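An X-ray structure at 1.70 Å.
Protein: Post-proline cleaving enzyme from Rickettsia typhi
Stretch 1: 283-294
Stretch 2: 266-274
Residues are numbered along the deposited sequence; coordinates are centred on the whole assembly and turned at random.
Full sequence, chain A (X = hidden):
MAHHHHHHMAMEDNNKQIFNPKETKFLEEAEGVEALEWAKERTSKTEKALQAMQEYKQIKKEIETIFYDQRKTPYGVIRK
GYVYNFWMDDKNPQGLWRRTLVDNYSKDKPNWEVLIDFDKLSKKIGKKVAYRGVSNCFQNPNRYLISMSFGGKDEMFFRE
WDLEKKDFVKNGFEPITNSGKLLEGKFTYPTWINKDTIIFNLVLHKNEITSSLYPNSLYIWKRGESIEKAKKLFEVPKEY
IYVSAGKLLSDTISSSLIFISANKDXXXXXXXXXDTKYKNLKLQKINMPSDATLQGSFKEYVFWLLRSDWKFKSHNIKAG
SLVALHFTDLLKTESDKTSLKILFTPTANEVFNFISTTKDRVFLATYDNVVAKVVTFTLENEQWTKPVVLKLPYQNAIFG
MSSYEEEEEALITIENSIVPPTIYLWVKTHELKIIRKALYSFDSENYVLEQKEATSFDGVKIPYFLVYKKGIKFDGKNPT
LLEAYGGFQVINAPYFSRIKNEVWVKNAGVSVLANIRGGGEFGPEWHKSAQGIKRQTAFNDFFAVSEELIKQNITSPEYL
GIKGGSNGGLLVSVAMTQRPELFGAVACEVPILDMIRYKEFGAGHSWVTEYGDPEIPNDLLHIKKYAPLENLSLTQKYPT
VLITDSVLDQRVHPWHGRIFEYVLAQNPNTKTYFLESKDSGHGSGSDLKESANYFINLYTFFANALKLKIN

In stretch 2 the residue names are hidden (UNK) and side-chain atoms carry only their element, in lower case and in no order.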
# COMPACT_ATOMS: atom_id res chain seq x y z
N LEU A 283 -0.57 24.97 -20.01
CA LEU A 283 -1.29 23.85 -19.43
C LEU A 283 -2.27 23.32 -20.48
O LEU A 283 -3.18 24.05 -20.94
CB LEU A 283 -2.06 24.32 -18.21
CG LEU A 283 -2.89 23.31 -17.46
CD1 LEU A 283 -2.02 22.35 -16.66
CD2 LEU A 283 -3.79 24.05 -16.48
N GLN A 284 -2.07 22.04 -20.83
CA GLN A 284 -2.81 21.44 -21.92
C GLN A 284 -3.42 20.10 -21.50
O GLN A 284 -2.73 19.28 -20.95
CB GLN A 284 -1.96 21.28 -23.13
CG GLN A 284 -1.57 22.61 -23.75
CD GLN A 284 -0.60 22.38 -24.89
OE1 GLN A 284 0.61 22.06 -24.68
NE2 GLN A 284 -1.13 22.44 -26.11
N LYS A 285 -4.71 19.97 -21.77
CA LYS A 285 -5.48 18.82 -21.32
C LYS A 285 -5.16 17.58 -22.12
O LYS A 285 -5.10 17.62 -23.35
CB LYS A 285 -7.00 19.13 -21.41
CG LYS A 285 -7.88 18.13 -20.66
CD LYS A 285 -9.37 18.57 -20.81
CE LYS A 285 -10.20 18.14 -19.62
NZ LYS A 285 -10.03 16.68 -19.38
N ILE A 286 -4.87 16.48 -21.41
CA ILE A 286 -4.59 15.19 -22.03
C ILE A 286 -5.92 14.53 -22.47
O ILE A 286 -6.90 14.51 -21.71
CB ILE A 286 -3.82 14.28 -21.04
CG1 ILE A 286 -2.40 14.76 -20.93
CG2 ILE A 286 -3.88 12.82 -21.47
CD1 ILE A 286 -1.66 14.17 -19.78
N ASN A 287 -5.92 14.07 -23.72
CA ASN A 287 -7.02 13.36 -24.32
C ASN A 287 -6.69 11.85 -24.29
O ASN A 287 -5.99 11.32 -25.19
CB ASN A 287 -7.24 13.85 -25.76
CG ASN A 287 -8.53 13.31 -26.37
OD1 ASN A 287 -9.14 12.40 -25.81
ND2 ASN A 287 -8.99 13.91 -27.47
N MET A 288 -7.12 11.23 -23.18
CA MET A 288 -7.06 9.78 -23.01
C MET A 288 -8.32 9.35 -22.28
O MET A 288 -9.05 10.20 -21.70
CB MET A 288 -5.82 9.34 -22.17
CG MET A 288 -4.45 9.57 -22.83
SD MET A 288 -4.19 8.50 -24.27
CE MET A 288 -3.82 6.99 -23.34
N PRO A 289 -8.66 8.06 -22.34
CA PRO A 289 -9.81 7.62 -21.55
C PRO A 289 -9.72 8.08 -20.09
O PRO A 289 -8.66 8.03 -19.49
CB PRO A 289 -9.77 6.08 -21.70
CG PRO A 289 -9.08 5.84 -23.00
CD PRO A 289 -8.00 6.93 -23.02
N SER A 290 -10.83 8.53 -19.50
CA SER A 290 -10.79 9.14 -18.20
C SER A 290 -10.33 8.22 -17.07
O SER A 290 -9.82 8.70 -16.08
CB SER A 290 -12.15 9.73 -17.84
OG SER A 290 -13.15 8.73 -17.76
N ASP A 291 -10.45 6.89 -17.26
CA ASP A 291 -10.01 5.91 -16.26
C ASP A 291 -8.74 5.20 -16.67
O ASP A 291 -8.33 4.25 -16.00
CB ASP A 291 -11.11 4.92 -15.86
CG ASP A 291 -11.75 4.21 -17.05
OD1 ASP A 291 -11.44 4.46 -18.24
OD2 ASP A 291 -12.57 3.30 -16.77
N ALA A 292 -8.09 5.64 -17.75
CA ALA A 292 -6.73 5.16 -18.08
C ALA A 292 -5.72 5.83 -17.15
O ALA A 292 -5.94 6.97 -16.73
CB ALA A 292 -6.43 5.41 -19.53
N THR A 293 -4.64 5.12 -16.80
CA THR A 293 -3.63 5.61 -15.87
C THR A 293 -2.22 5.53 -16.43
O THR A 293 -1.86 4.59 -17.14
CB THR A 293 -3.68 4.84 -14.53
OG1 THR A 293 -3.65 3.45 -14.77
CG2 THR A 293 -4.96 5.24 -13.77
N LEU A 294 -1.45 6.58 -16.18
CA LEU A 294 -0.06 6.61 -16.57
C LEU A 294 0.77 5.68 -15.73
O LEU A 294 0.78 5.74 -14.52
CB LEU A 294 0.48 8.04 -16.41
CG LEU A 294 1.98 8.25 -16.76
CD1 LEU A 294 2.27 7.95 -18.25
CD2 LEU A 294 2.32 9.70 -16.37
N UNK A 266 -11.98 8.86 -7.72
CA UNK A 266 -11.13 7.73 -7.39
C UNK A 266 -10.62 7.00 -8.65
O UNK A 266 -9.42 6.69 -8.72
c UNK A 266 -10.14 6.57 -4.50
c UNK A 266 -10.70 6.00 -5.63
c UNK A 266 -10.26 4.78 -6.08
c UNK A 266 -9.13 5.88 -3.82
c UNK A 266 -11.74 6.76 -6.39
c UNK A 266 -9.24 4.09 -5.40
c UNK A 266 -8.73 4.64 -4.26
N UNK A 267 -11.51 6.74 -9.62
CA UNK A 267 -11.17 5.96 -10.84
C UNK A 267 -11.08 6.78 -12.11
O UNK A 267 -10.39 6.38 -13.06
o UNK A 267 -11.78 1.20 -6.64
c UNK A 267 -11.87 2.05 -7.75
c UNK A 267 -12.09 3.80 -9.93
c UNK A 267 -13.06 3.79 -8.92
c UNK A 267 -11.01 2.94 -9.81
c UNK A 267 -12.18 4.81 -11.05
c UNK A 267 -12.96 2.92 -7.83
c UNK A 267 -10.91 2.07 -8.73
N UNK A 268 -11.70 7.96 -12.14
CA UNK A 268 -11.65 8.84 -13.31
C UNK A 268 -10.90 10.14 -13.03
O UNK A 268 -10.92 10.62 -11.92
c UNK A 268 -13.07 9.20 -13.79
o UNK A 268 -13.58 7.48 -15.40
c UNK A 268 -13.82 7.97 -14.28
n UNK A 268 -14.72 7.48 -13.47
N UNK A 269 -10.22 10.65 -14.06
CA UNK A 269 -9.31 11.71 -13.91
C UNK A 269 -9.46 12.75 -15.00
O UNK A 269 -9.91 12.42 -16.12
c UNK A 269 -7.88 11.16 -14.04
c UNK A 269 -6.05 9.64 -11.13
c UNK A 269 -6.52 10.54 -12.05
c UNK A 269 -7.84 8.82 -13.09
c UNK A 269 -7.35 7.91 -12.17
o UNK A 269 -5.98 7.41 -10.28
c UNK A 269 -6.46 8.32 -11.21
c UNK A 269 -7.43 10.17 -13.03
N UNK A 270 -9.04 13.99 -14.68
CA UNK A 270 -8.64 15.00 -15.65
C UNK A 270 -7.13 15.13 -15.53
O UNK A 270 -6.64 15.47 -14.49
c UNK A 270 -9.20 16.39 -15.34
c UNK A 270 -10.68 16.46 -15.42
o UNK A 270 -11.21 17.33 -14.72
o UNK A 270 -11.29 15.70 -16.24
N UNK A 271 -6.41 14.90 -16.62
CA UNK A 271 -4.95 14.94 -16.58
C UNK A 271 -4.44 16.00 -17.59
O UNK A 271 -5.10 16.28 -18.63
c UNK A 271 -4.33 13.59 -16.97
c UNK A 271 -4.64 12.50 -16.00
n UNK A 271 -5.01 11.36 -16.49
o UNK A 271 -4.51 12.69 -14.83
N UNK A 272 -3.30 16.58 -17.29
CA UNK A 272 -2.74 17.65 -18.08
C UNK A 272 -1.20 17.55 -18.18
O UNK A 272 -0.55 16.99 -17.34
o UNK A 272 -8.43 20.05 -16.26
c UNK A 272 -3.00 19.04 -17.46
c UNK A 272 -7.08 19.78 -16.55
c UNK A 272 -4.46 19.29 -17.13
c UNK A 272 -6.39 19.00 -15.74
c UNK A 272 -5.06 18.73 -16.01
c UNK A 272 -5.18 20.15 -17.92
c UNK A 272 -6.51 20.39 -17.65
N UNK A 273 -0.68 18.14 -19.24
CA UNK A 273 0.72 18.41 -19.30
C UNK A 273 0.93 19.87 -18.98
O UNK A 273 0.36 20.73 -19.65
c UNK A 273 1.63 16.34 -22.45
c UNK A 273 2.84 18.42 -20.74
c UNK A 273 1.33 18.14 -20.70
c UNK A 273 1.12 16.66 -21.07
N UNK A 274 1.77 20.14 -17.99
CA UNK A 274 2.24 21.51 -17.68
C UNK A 274 3.66 21.59 -18.22
O UNK A 274 4.57 20.83 -17.81
c UNK A 274 2.25 21.79 -16.21
c UNK A 274 3.14 23.06 -14.32
c UNK A 274 2.84 23.11 -15.78
c UNK A 274 1.93 24.29 -16.07
O HOH W 1 -8.69 4.18 -13.13
O HOH W 2 -5.25 8.80 -14.94
O HOH W 3 -7.43 13.83 -19.09
O HOH W 4 1.71 21.51 -22.29

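Position 266 carries one carbon and then a ring of six carbons with no heteroatom. The ring stays well clear of stretch 1, so shape alone identifies it: Phe266.

At 267 one carbon leads to a six-carbon ring bearing one oxygen. The backbone does the work here: O receives a CA-H...O contact from Asp291 CA at 3.3 Å, and water 1 donates to both this O and Asp291 O. The ring oxygen marks Tyr267.

Position 268 has two carbons, the second carrying one oxygen and one nitrogen. The side-chain oxygen takes a hydrogen bond from Ser290 OG at 2.7 Å, tying the Pro289 to Ala292 turn to this strand's approach. Asparagine fits and aspartate does not, giving Asn268.

Position 269 again shows one carbon, then a ring of six carbons bearing one oxygen. The backbone N donates to Ser290 O at 2.8 Å; the same carbonyl lies at the edge of the ring, and Thr293 CG2 also approaches the ring. This is Tyr269.

Two carbons, the second holding two oxygens, occupy 270. One oxygen lies 3.5 Å from Lys285 NZ, a charge pairing that suits the carboxylate of Asp270.

At 271 two carbons end in one oxygen and one nitrogen. The nitrogen donates to water 2, which in turn donates to Ala292 O, while Ile286 N donates to the backbone O of 271 at 2.8 Å. The residue is Asn271.

Position 272 has one carbon, then a ring of six carbons bearing one oxygen. It lies on the same sheet face as Leu283 and Lys285, and Leu283 CD1 packs 3.5 Å from its CB: Tyr272.

Four carbons at 273 fork at the first, with one arm two carbons long. The first carbon of that arm meets Ile286 CD1 at 3.9 Å, and the branching means Ile273.

The four carbons at 274 fork at the second instead, and CB is 4.3 Å from Leu283 CD1, hence Leu274.

The contact has two zones. In the first, antiparallel strands pair Gln284 with Ile273 through reciprocal bonds, Ile273 N to Gln284 O at 2.9 Å and Gln284 N to Ile273 O at 3.0 Å, while the flanking pairs place their side chains on the opposite face. Beyond Ile286 the chain leaves this pairing, and water 3 accepts from Asn271 N and lies 2.8 Å from Ile286 O. The second zone is the type I turn, which presents Ser290 to Asn268 and Tyr269. The rule is regular backbone pairing at one end, a turn docked by its serine at the other, and waters linking the stretches between and beside the direct bonds.

Stretch 2 266-274: FYNYDNYIL
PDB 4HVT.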